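Putative endo-1,4-beta-xylanase (Bacteroides thetaiotaomicron VPI-5482, PDB 5MSX) is a family 43 glycoside hydrolase that probably cleaves arabinofuranosyl linkages in plant pectin, with a calcium-binding F5/8 type C module following its catalytic domain. Local coordinates at residues C[254-262]-C[273-281]; C[328-339]-C[349-359]. All coordinates share one frame; numbering follows the deposited sequence.

Contact 1: residues C[254-262]-C[273-281]; sequences GIFGPGHGC and YFAYLEFGR. With CA (calcium ion), chain S; EDO (1,2-ethanediol), chain B.
Glu278 holds Phe256 by its backbone: Phe256 N meets Glu278 OE1 at 2.9 Å, almost straight (177° at the hydrogen), on the anti side, tilted somewhat out of the carboxylate plane. A bend at chi2 (-92°) brings the carboxylate to that N-H, with the Phe256 ring alongside and its plane 65° from the carboxylate's. Phe279 N closes the same corner on Phe256 O (2.9 Å), while Glu278 OE2 takes Gly280 N from above the carboxylate plane. With an alanine replacing Glu278, the amides of Phe256 and Gly280 would probably lose their acceptor, and Arg349 its charged mate.

Farther along, Pro258 CB rests 3.6 Å from Tyr276 CD2, and Ile255 crosses that tyrosine at about a right angle. Cys262 and Ala275 form an antiparallel hydrogen-bonded pair, Ala275 N to Cys262 O spanning 2.9 Å. His260 touches Leu277 CD2 through CB (3.9 Å); its NE2 ligates calcium in the ring plane at 2.7 Å, beside Asp36, the predicted proton acceptor, and Asp154, predicted to modulate the acid's pKa. Strand 272-278 runs between 261-264 and 287-293 in a blade of the five-bladed propeller characteristic of the family, and Ile39 of strand 37-42 packs on Cys262 and Ala275.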
loop_
_atom_site.group_PDB
_atom_site.type_symbol
_atom_site.label_atom_id
_atom_site.label_comp_id
_atom_site.label_asym_id
_atom_site.label_seq_id
_atom_site.Cartn_x
_atom_site.Cartn_y
_atom_site.Cartn_z
ATOM N N GLY C 254 -18.881 -33.586 -27.036
ATOM C CA GLY C 254 -18.838 -32.448 -27.977
ATOM C C GLY C 254 -18.279 -31.166 -27.330
ATOM O O GLY C 254 -18.834 -30.070 -27.534
ATOM N N ILE C 255 -17.198 -31.307 -26.549
ATOM C CA ILE C 255 -16.554 -30.166 -25.865
ATOM C C ILE C 255 -15.110 -30.058 -26.317
ATOM O O ILE C 255 -14.290 -30.896 -25.963
ATOM C CB ILE C 255 -16.671 -30.282 -24.331
ATOM C CG1 ILE C 255 -18.162 -30.223 -23.939
ATOM C CG2 ILE C 255 -15.885 -29.160 -23.617
ATOM C CD1 ILE C 255 -18.457 -30.746 -22.549
ATOM N N PHE C 256 -14.825 -29.034 -27.124
ATOM C CA PHE C 256 -13.558 -28.889 -27.834
ATOM C C PHE C 256 -12.709 -27.733 -27.288
ATOM O O PHE C 256 -13.193 -26.604 -27.149
ATOM C CB PHE C 256 -13.836 -28.643 -29.324
ATOM C CG PHE C 256 -14.468 -29.815 -30.022
ATOM C CD1 PHE C 256 -15.851 -29.964 -30.051
ATOM C CD2 PHE C 256 -13.678 -30.780 -30.636
ATOM C CE1 PHE C 256 -16.437 -31.054 -30.693
ATOM C CE2 PHE C 256 -14.257 -31.878 -31.271
ATOM C CZ PHE C 256 -15.637 -32.005 -31.314
ATOM N N GLY C 257 -11.445 -28.027 -26.995
ATOM C CA GLY C 257 -10.451 -26.999 -26.714
ATOM C C GLY C 257 -10.783 -26.216 -25.458
ATOM O O GLY C 257 -10.984 -25.005 -25.538
ATOM N N PRO C 258 -10.882 -26.912 -24.298
ATOM C CA PRO C 258 -11.143 -26.275 -23.007
ATOM C C PRO C 258 -9.948 -25.507 -22.470
ATOM O O PRO C 258 -9.162 -26.020 -21.651
ATOM C CB PRO C 258 -11.516 -27.447 -22.095
ATOM C CG PRO C 258 -10.775 -28.571 -22.645
ATOM C CD PRO C 258 -10.831 -28.380 -24.151
ATOM N N GLY C 259 -9.836 -24.258 -22.917
ATOM C CA GLY C 259 -8.689 -23.418 -22.588
ATOM C C GLY C 259 -8.909 -22.242 -21.653
ATOM O O GLY C 259 -9.757 -22.255 -20.781
ATOM N N HIS C 260 -8.108 -21.215 -21.895
ATOM C CA HIS C 260 -7.876 -20.117 -20.984
ATOM C C HIS C 260 -9.138 -19.722 -20.202
ATOM O O HIS C 260 -10.141 -19.246 -20.790
ATOM C CB HIS C 260 -7.340 -18.949 -21.789
ATOM C CG HIS C 260 -6.848 -17.802 -20.972
ATOM N ND1 HIS C 260 -6.065 -16.809 -21.522
ATOM C CD2 HIS C 260 -7.056 -17.451 -19.676
ATOM C CE1 HIS C 260 -5.810 -15.894 -20.602
ATOM N NE2 HIS C 260 -6.382 -16.275 -19.468
ATOM N N GLY C 261 -9.073 -19.988 -18.889
ATOM C CA GLY C 261 -10.086 -19.550 -17.941
ATOM C C GLY C 261 -9.514 -19.258 -16.577
ATOM O O GLY C 261 -8.496 -18.579 -16.475
ATOM N N CYS C 262 -10.170 -19.737 -15.521
ATOM C CA CYS C 262 -9.689 -19.469 -14.163
ATOM C C CYS C 262 -10.145 -20.581 -13.237
ATOM O O CYS C 262 -10.917 -21.472 -13.646
ATOM C CB CYS C 262 -10.201 -18.136 -13.643
ATOM S SG CYS C 262 -11.999 -18.127 -13.446
ATOM N N TYR C 273 -14.133 -24.443 -8.396
ATOM C CA TYR C 273 -14.707 -24.480 -9.743
ATOM C C TYR C 273 -13.648 -24.074 -10.762
ATOM O O TYR C 273 -12.754 -23.295 -10.461
ATOM C CB TYR C 273 -15.918 -23.526 -9.848
ATOM C CG TYR C 273 -17.014 -23.934 -8.906
ATOM C CD1 TYR C 273 -17.967 -24.891 -9.267
ATOM C CD2 TYR C 273 -17.040 -23.431 -7.614
ATOM C CE1 TYR C 273 -18.945 -25.300 -8.364
ATOM C CE2 TYR C 273 -18.018 -23.816 -6.710
ATOM C CZ TYR C 273 -18.957 -24.749 -7.085
ATOM O OH TYR C 273 -19.883 -25.127 -6.145
ATOM N N PHE C 274 -13.792 -24.621 -11.956
ATOM C CA PHE C 274 -12.913 -24.392 -13.112
ATOM C C PHE C 274 -13.779 -23.766 -14.213
ATOM O O PHE C 274 -14.793 -24.346 -14.613
ATOM C CB PHE C 274 -12.325 -25.737 -13.566
ATOM C CG PHE C 274 -11.517 -25.667 -14.822
ATOM C CD1 PHE C 274 -10.280 -24.981 -14.848
ATOM C CD2 PHE C 274 -11.956 -26.295 -15.983
ATOM C CE1 PHE C 274 -9.515 -24.942 -16.004
ATOM C CE2 PHE C 274 -11.187 -26.258 -17.153
ATOM C CZ PHE C 274 -9.979 -25.584 -17.173
ATOM N N ALA C 275 -13.404 -22.578 -14.668
ATOM C CA ALA C 275 -14.073 -21.920 -15.785
ATOM C C ALA C 275 -13.158 -22.006 -16.952
ATOM O O ALA C 275 -11.946 -21.857 -16.788
ATOM C CB ALA C 275 -14.323 -20.482 -15.470
ATOM N N TYR C 276 -13.718 -22.223 -18.141
ATOM C CA TYR C 276 -12.898 -22.366 -19.346
ATOM C C TYR C 276 -13.624 -21.858 -20.594
ATOM O O TYR C 276 -14.840 -21.892 -20.688
ATOM C CB TYR C 276 -12.482 -23.817 -19.542
ATOM C CG TYR C 276 -13.657 -24.771 -19.657
ATOM C CD1 TYR C 276 -14.316 -25.232 -18.521
ATOM C CD2 TYR C 276 -14.122 -25.207 -20.900
ATOM C CE1 TYR C 276 -15.397 -26.103 -18.629
ATOM C CE2 TYR C 276 -15.208 -26.062 -21.002
ATOM C CZ TYR C 276 -15.837 -26.513 -19.868
ATOM O OH TYR C 276 -16.917 -27.384 -19.959
ATOM N N LEU C 277 -12.849 -21.393 -21.552
ATOM C CA LEU C 277 -13.407 -21.102 -22.867
ATOM C C LEU C 277 -13.544 -22.414 -23.629
ATOM O O LEU C 277 -12.868 -23.404 -23.295
ATOM C CB LEU C 277 -12.533 -20.080 -23.618
ATOM C CG LEU C 277 -11.186 -20.565 -24.143
ATOM C CD1 LEU C 277 -11.300 -21.377 -25.439
ATOM C CD2 LEU C 277 -10.247 -19.363 -24.362
ATOM N N GLU C 278 -14.390 -22.387 -24.677
ATOM C CA GLU C 278 -14.639 -23.534 -25.526
ATOM C C GLU C 278 -14.569 -23.042 -26.976
ATOM O O GLU C 278 -14.864 -21.871 -27.245
ATOM C CB GLU C 278 -15.988 -24.192 -25.180
ATOM C CG GLU C 278 -16.157 -25.653 -25.662
ATOM C CD GLU C 278 -16.808 -25.789 -27.057
ATOM O OE1 GLU C 278 -16.850 -26.952 -27.578
ATOM O OE2 GLU C 278 -17.290 -24.748 -27.632
ATOM N N PHE C 279 -14.072 -23.901 -27.865
ATOM C CA PHE C 279 -13.836 -23.567 -29.300
ATOM C C PHE C 279 -14.979 -22.775 -29.979
ATOM O O PHE C 279 -14.737 -21.856 -30.763
ATOM C CB PHE C 279 -13.517 -24.853 -30.100
ATOM C CG PHE C 279 -13.279 -24.607 -31.572
ATOM C CD1 PHE C 279 -12.075 -24.059 -32.014
ATOM C CD2 PHE C 279 -14.264 -24.916 -32.511
ATOM C CE1 PHE C 279 -11.855 -23.834 -33.357
ATOM C CE2 PHE C 279 -14.050 -24.685 -33.865
ATOM C CZ PHE C 279 -12.843 -24.149 -34.291
ATOM N N GLY C 280 -16.216 -23.129 -29.653
ATOM C CA GLY C 280 -17.372 -22.393 -30.082
ATOM C C GLY C 280 -17.562 -22.411 -31.585
ATOM O O GLY C 280 -17.523 -23.485 -32.216
ATOM N N ARG C 281 -17.756 -21.221 -32.150
ATOM C CA ARG C 281 -17.997 -21.080 -33.572
ATOM C C ARG C 281 -16.723 -20.711 -34.326
ATOM O O ARG C 281 -16.822 -20.102 -35.405
ATOM C CB ARG C 281 -19.099 -20.047 -33.840
ATOM C CG ARG C 281 -20.477 -20.434 -33.337
ATOM C CD ARG C 281 -20.649 -20.185 -31.840
ATOM N NE ARG C 281 -22.046 -20.102 -31.456
ATOM C CZ ARG C 281 -22.493 -20.224 -30.204
ATOM N NH1 ARG C 281 -21.657 -20.380 -29.178
ATOM N NH2 ARG C 281 -23.792 -20.167 -29.968
HETATM CA CA CA S . -6.136 -15.109 -17.041
HETATM C C1 EDO B . -22.002 -22.918 -2.520
HETATM O O1 EDO B . -21.067 -21.869 -2.853
HETATM C C2 EDO B . -21.707 -24.147 -3.377
HETATM O O2 EDO B . -20.303 -24.170 -3.721
HETATM O O HOH W 1 -8.227 -15.597 -16.123
HETATM O O HOH W 2 -6.012 -17.336 -16.303
HETATM O O HOH W 3 -5.557 -14.103 -14.919
HETATM O O HOH W 4 -5.002 -12.908 -17.686
HETATM O O HOH W 5 -7.751 -13.550 -18.120
#

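Contact 2: residues C[328-339]-C[349-359]; sequences VYASSIEVPLKI and RTEYFVPSFAV. With CA (calcium ion), chain T.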
loop_
_atom_site.group_PDB
_atom_site.type_symbol
_atom_site.label_atom_id
_atom_site.label_comp_id
_atom_site.label_asym_id
_atom_site.label_seq_id
_atom_site.Cartn_x
_atom_site.Cartn_y
_atom_site.Cartn_z
ATOM N N VAL C 328 -43.280 -19.011 -29.965
ATOM C CA VAL C 328 -42.574 -17.831 -30.429
ATOM C C VAL C 328 -42.459 -17.914 -31.935
ATOM O O VAL C 328 -42.532 -18.992 -32.495
ATOM C CB VAL C 328 -41.143 -17.712 -29.841
ATOM C CG1 VAL C 328 -41.184 -17.208 -28.420
ATOM C CG2 VAL C 328 -40.410 -19.045 -29.881
ATOM N N TYR C 329 -42.285 -16.770 -32.576
ATOM C CA TYR C 329 -42.075 -16.696 -34.023
ATOM C C TYR C 329 -41.506 -15.334 -34.322
ATOM O O TYR C 329 -41.601 -14.444 -33.494
ATOM C CB TYR C 329 -43.366 -16.958 -34.825
ATOM C CG TYR C 329 -44.549 -16.073 -34.472
ATOM C CD1 TYR C 329 -44.715 -14.815 -35.068
ATOM C CD2 TYR C 329 -45.504 -16.495 -33.549
ATOM C CE1 TYR C 329 -45.807 -14.007 -34.746
ATOM C CE2 TYR C 329 -46.587 -15.691 -33.217
ATOM C CZ TYR C 329 -46.734 -14.455 -33.820
ATOM O OH TYR C 329 -47.809 -13.674 -33.490
ATOM N N ALA C 330 -40.895 -15.178 -35.489
ATOM C CA ALA C 330 -40.143 -13.973 -35.799
ATOM C C ALA C 330 -40.308 -13.547 -37.243
ATOM O O ALA C 330 -40.896 -14.253 -38.022
ATOM C CB ALA C 330 -38.666 -14.201 -35.487
ATOM N N SER C 331 -39.780 -12.376 -37.568
ATOM C CA SER C 331 -39.768 -11.847 -38.926
ATOM C C SER C 331 -38.899 -12.638 -39.891
ATOM O O SER C 331 -39.188 -12.687 -41.076
ATOM C CB SER C 331 -39.286 -10.395 -38.909
ATOM O OG SER C 331 -37.950 -10.270 -38.453
ATOM N N SER C 332 -37.804 -13.204 -39.384
ATOM C CA SER C 332 -36.950 -14.077 -40.160
ATOM C C SER C 332 -36.058 -14.904 -39.237
ATOM O O SER C 332 -36.017 -14.694 -38.009
ATOM C CB SER C 332 -36.080 -13.271 -41.122
ATOM O OG SER C 332 -35.097 -12.532 -40.433
ATOM N N ILE C 333 -35.368 -15.857 -39.856
ATOM C CA ILE C 333 -34.448 -16.765 -39.188
ATOM C C ILE C 333 -33.222 -16.861 -40.079
ATOM O O ILE C 333 -33.360 -17.137 -41.288
ATOM C CB ILE C 333 -35.070 -18.159 -38.988
ATOM C CG1 ILE C 333 -36.373 -18.047 -38.177
ATOM C CG2 ILE C 333 -34.077 -19.102 -38.315
ATOM C CD1 ILE C 333 -37.211 -19.301 -38.166
ATOM N N GLU C 334 -32.034 -16.607 -39.508
ATOM C CA GLU C 334 -30.806 -16.790 -40.241
ATOM C C GLU C 334 -30.615 -18.265 -40.595
ATOM O O GLU C 334 -30.963 -19.161 -39.826
ATOM C CB GLU C 334 -29.581 -16.258 -39.460
ATOM C CG GLU C 334 -28.281 -16.196 -40.273
ATOM C CD GLU C 334 -28.439 -15.446 -41.611
ATOM O OE1 GLU C 334 -28.133 -14.239 -41.661
ATOM O OE2 GLU C 334 -28.889 -16.049 -42.625
ATOM N N VAL C 335 -30.055 -18.498 -41.773
ATOM C CA VAL C 335 -29.707 -19.853 -42.244
ATOM C C VAL C 335 -28.640 -20.516 -41.318
ATOM O O VAL C 335 -27.807 -19.804 -40.766
ATOM C CB VAL C 335 -29.222 -19.763 -43.725
ATOM C CG1 VAL C 335 -27.868 -19.052 -43.843
ATOM C CG2 VAL C 335 -29.162 -21.129 -44.379
ATOM N N PRO C 336 -28.665 -21.860 -41.154
ATOM C CA PRO C 336 -27.692 -22.505 -40.264
ATOM C C PRO C 336 -26.236 -22.226 -40.619
ATOM O O PRO C 336 -25.893 -22.046 -41.807
ATOM C CB PRO C 336 -27.984 -24.000 -40.422
ATOM C CG PRO C 336 -29.398 -24.067 -40.892
ATOM C CD PRO C 336 -29.609 -22.853 -41.723
ATOM N N LEU C 337 -25.398 -22.166 -39.586
ATOM C CA LEU C 337 -23.959 -21.894 -39.740
ATOM C C LEU C 337 -23.264 -23.226 -39.636
ATOM O O LEU C 337 -23.361 -23.898 -38.605
ATOM C CB LEU C 337 -23.480 -20.965 -38.608
ATOM C CG LEU C 337 -21.987 -20.670 -38.438
ATOM C CD1 LEU C 337 -21.429 -19.979 -39.673
ATOM C CD2 LEU C 337 -21.760 -19.821 -37.195
ATOM N N LYS C 338 -22.562 -23.597 -40.693
ATOM C CA LYS C 338 -21.796 -24.814 -40.754
ATOM C C LYS C 338 -20.389 -24.387 -40.328
ATOM O O LYS C 338 -19.695 -23.701 -41.078
ATOM C CB LYS C 338 -21.827 -25.396 -42.189
ATOM C CG LYS C 338 -23.220 -25.808 -42.691
ATOM C CD LYS C 338 -23.831 -26.844 -41.739
ATOM C CE LYS C 338 -25.075 -27.599 -42.211
ATOM N NZ LYS C 338 -25.229 -28.891 -41.439
ATOM N N ILE C 339 -19.994 -24.742 -39.104
ATOM C CA ILE C 339 -18.762 -24.199 -38.519
ATOM C C ILE C 339 -17.532 -24.972 -39.044
ATOM O O ILE C 339 -17.452 -26.200 -38.952
ATOM C CB ILE C 339 -18.832 -24.192 -36.983
ATOM C CG1 ILE C 339 -20.048 -23.358 -36.517
ATOM C CG2 ILE C 339 -17.547 -23.640 -36.383
ATOM C CD1 ILE C 339 -20.541 -23.721 -35.156
ATOM N N ARG C 349 -19.592 -29.001 -36.490
ATOM C CA ARG C 349 -20.819 -28.617 -35.843
ATOM C C ARG C 349 -21.607 -27.650 -36.679
ATOM O O ARG C 349 -21.071 -26.948 -37.524
ATOM C CB ARG C 349 -20.505 -27.987 -34.469
ATOM C CG ARG C 349 -19.773 -28.964 -33.566
ATOM C CD ARG C 349 -19.785 -28.542 -32.110
ATOM N NE ARG C 349 -18.901 -27.423 -31.840
ATOM C CZ ARG C 349 -18.470 -27.090 -30.618
ATOM N NH1 ARG C 349 -18.849 -27.794 -29.532
ATOM N NH2 ARG C 349 -17.647 -26.046 -30.478
ATOM N N THR C 350 -22.893 -27.590 -36.377
ATOM C CA THR C 350 -23.827 -26.680 -37.021
ATOM C C THR C 350 -24.595 -25.923 -35.941
ATOM O O THR C 350 -25.038 -26.525 -34.963
ATOM C CB THR C 350 -24.802 -27.482 -37.914
ATOM O OG1 THR C 350 -24.040 -28.130 -38.942
ATOM C CG2 THR C 350 -25.832 -26.562 -38.568
ATOM N N GLU C 351 -24.708 -24.606 -36.102
ATOM C CA GLU C 351 -25.533 -23.775 -35.234
ATOM C C GLU C 351 -26.792 -23.357 -35.989
ATOM O O GLU C 351 -26.698 -22.868 -37.121
ATOM C CB GLU C 351 -24.808 -22.510 -34.806
ATOM C CG GLU C 351 -25.605 -21.747 -33.744
ATOM C CD GLU C 351 -24.928 -20.474 -33.213
ATOM O OE1 GLU C 351 -23.860 -20.050 -33.733
ATOM O OE2 GLU C 351 -25.483 -19.875 -32.237
ATOM N N TYR C 352 -27.939 -23.509 -35.338
ATOM C CA TYR C 352 -29.213 -23.034 -35.854
ATOM C C TYR C 352 -29.593 -21.783 -35.088
ATOM O O TYR C 352 -29.056 -21.506 -33.993
ATOM C CB TYR C 352 -30.295 -24.103 -35.676
ATOM C CG TYR C 352 -30.002 -25.379 -36.435
ATOM C CD1 TYR C 352 -30.356 -25.501 -37.783
ATOM C CD2 TYR C 352 -29.359 -26.465 -35.817
ATOM C CE1 TYR C 352 -30.067 -26.653 -38.505
ATOM C CE2 TYR C 352 -29.068 -27.631 -36.532
ATOM C CZ TYR C 352 -29.418 -27.715 -37.874
ATOM O OH TYR C 352 -29.150 -28.853 -38.596
ATOM N N PHE C 353 -30.556 -21.056 -35.649
ATOM C CA PHE C 353 -30.869 -19.692 -35.214
ATOM C C PHE C 353 -32.353 -19.478 -34.992
ATOM O O PHE C 353 -32.835 -18.349 -35.107
ATOM C CB PHE C 353 -30.289 -18.694 -36.214
ATOM C CG PHE C 353 -28.800 -18.746 -36.290
ATOM C CD1 PHE C 353 -28.021 -18.368 -35.186
ATOM C CD2 PHE C 353 -28.150 -19.210 -37.442
ATOM C CE1 PHE C 353 -26.632 -18.426 -35.234
ATOM C CE2 PHE C 353 -26.750 -19.269 -37.495
ATOM C CZ PHE C 353 -25.991 -18.880 -36.381
ATOM N N VAL C 354 -33.051 -20.553 -34.621
ATOM C CA VAL C 354 -34.502 -20.540 -34.516
ATOM C C VAL C 354 -35.020 -19.700 -33.332
ATOM O O VAL C 354 -34.335 -19.597 -32.313
ATOM C CB VAL C 354 -35.114 -21.958 -34.498
ATOM C CG1 VAL C 354 -34.779 -22.703 -35.802
ATOM C CG2 VAL C 354 -34.717 -22.767 -33.267
ATOM N N PRO C 355 -36.226 -19.100 -33.463
ATOM C CA PRO C 355 -36.827 -18.255 -32.408
ATOM C C PRO C 355 -36.965 -18.912 -31.028
ATOM O O PRO C 355 -36.784 -18.245 -30.018
ATOM C CB PRO C 355 -38.223 -17.936 -32.973
ATOM C CG PRO C 355 -38.079 -18.094 -34.452
ATOM C CD PRO C 355 -37.152 -19.264 -34.599
ATOM N N SER C 356 -37.297 -20.198 -30.973
ATOM C CA SER C 356 -37.375 -20.911 -29.693
ATOM C C SER C 356 -36.054 -20.884 -28.896
ATOM O O SER C 356 -36.069 -21.050 -27.668
ATOM C CB SER C 356 -37.841 -22.348 -29.903
ATOM O OG SER C 356 -36.911 -23.022 -30.738
ATOM N N PHE C 357 -34.928 -20.677 -29.584
ATOM C CA PHE C 357 -33.637 -20.442 -28.902
ATOM C C PHE C 357 -33.613 -19.128 -28.074
ATOM O O PHE C 357 -32.843 -19.028 -27.131
ATOM C CB PHE C 357 -32.440 -20.513 -29.876
ATOM C CG PHE C 357 -32.098 -21.921 -30.389
ATOM C CD1 PHE C 357 -32.659 -23.088 -29.849
ATOM C CD2 PHE C 357 -31.134 -22.064 -31.399
ATOM C CE1 PHE C 357 -32.298 -24.341 -30.318
ATOM C CE2 PHE C 357 -30.765 -23.321 -31.866
ATOM C CZ PHE C 357 -31.347 -24.457 -31.330
ATOM N N ALA C 358 -34.439 -18.135 -28.416
ATOM C CA ALA C 358 -34.579 -16.924 -27.563
ATOM C C ALA C 358 -35.144 -17.197 -26.146
ATOM O O ALA C 358 -34.909 -16.401 -25.222
ATOM C CB ALA C 358 -35.413 -15.880 -28.271
ATOM N N VAL C 359 -35.884 -18.303 -25.964
ATOM C CA VAL C 359 -36.631 -18.559 -24.700
ATOM C C VAL C 359 -36.451 -19.956 -24.133
ATOM O O VAL C 359 -37.292 -20.420 -23.358
ATOM C CB VAL C 359 -38.147 -18.300 -24.883
ATOM C CG1 VAL C 359 -38.373 -16.868 -25.348
ATOM C CG2 VAL C 359 -38.772 -19.284 -25.874
HETATM CA CA CA T . -31.022 -19.369 -25.720
HETATM O O HOH W 6 -31.172 -21.396 -38.402
HETATM O O HOH W 7 -17.218 -27.081 -36.338
#
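A short antiparallel hairpin, strands 337-339 and 349-351, leads into the calcium site of the F5/8 type C module. Its ladder is set by Leu337 and Glu351, a hydrogen-bonded pair in which Leu337 N to Glu351 O measures 2.9 Å, with both reciprocal bonds in the carbonyl planes. Next to them Lys338 and Thr350 form a non-hydrogen-bonded pair; a bend at chi2 (-58°) folds the lysine over its partner, and NZ donates to Thr350 OG1 at 2.9 Å. Thr350 CG2 sits over one face of the Tyr352 ring, toward its rim, and Pro336 CG approaches Tyr352 CD1 to 3.6 Å.

Beyond the hairpin the chains part round Phe353, whose ring edge carries CD2 to within 3.4 Å of Val335 O, in the ring plane. Glu334 lies alongside this ring through CB, its carboxylate turned 83° from the ring and accepting Val335 N; a water bridges Glu334 O and Phe353 N. In this discoidin-like beta-sandwich domain, residues 355-358 take helical backbone angles, a turn that presents Phe357 O to the calcium ion at 2.3 Å; Asp360, Ala362, Ser365, Trp454 and Glu455 complete the protein ligands. The turn and Val359 after it pack against strand 325-330 and the residues that follow: Ile333 CD1 meets Pro355 CD at 3.6 Å, crossing at about a right angle, and Val328 CG1 and Val359 CG2 touch tip to tip at 4.1 Å.

How the contacts relate
From the N terminus, the chain closes contact 1 first, residues 254-262 and 273-281 joining across a 10-residue connection within the catalytic domain. Contact 2 opens only afterwards, with 328-339 meeting 349-359 across a 9-residue connection, so the two loops lie in series, neither nesting nor crossing. Their centres are 23 Å apart, yet the end of the first meets the hairpin of the second: Arg281 NH2 lies 2.8 Å from Glu351 OE2, a salt bridge, and Ile339 CG2 packs against the backbone of Arg281. Together with the Glu278 to Arg349 pair, this gives two charged ties between a propeller blade and the hairpin that leads into the calcium-binding module.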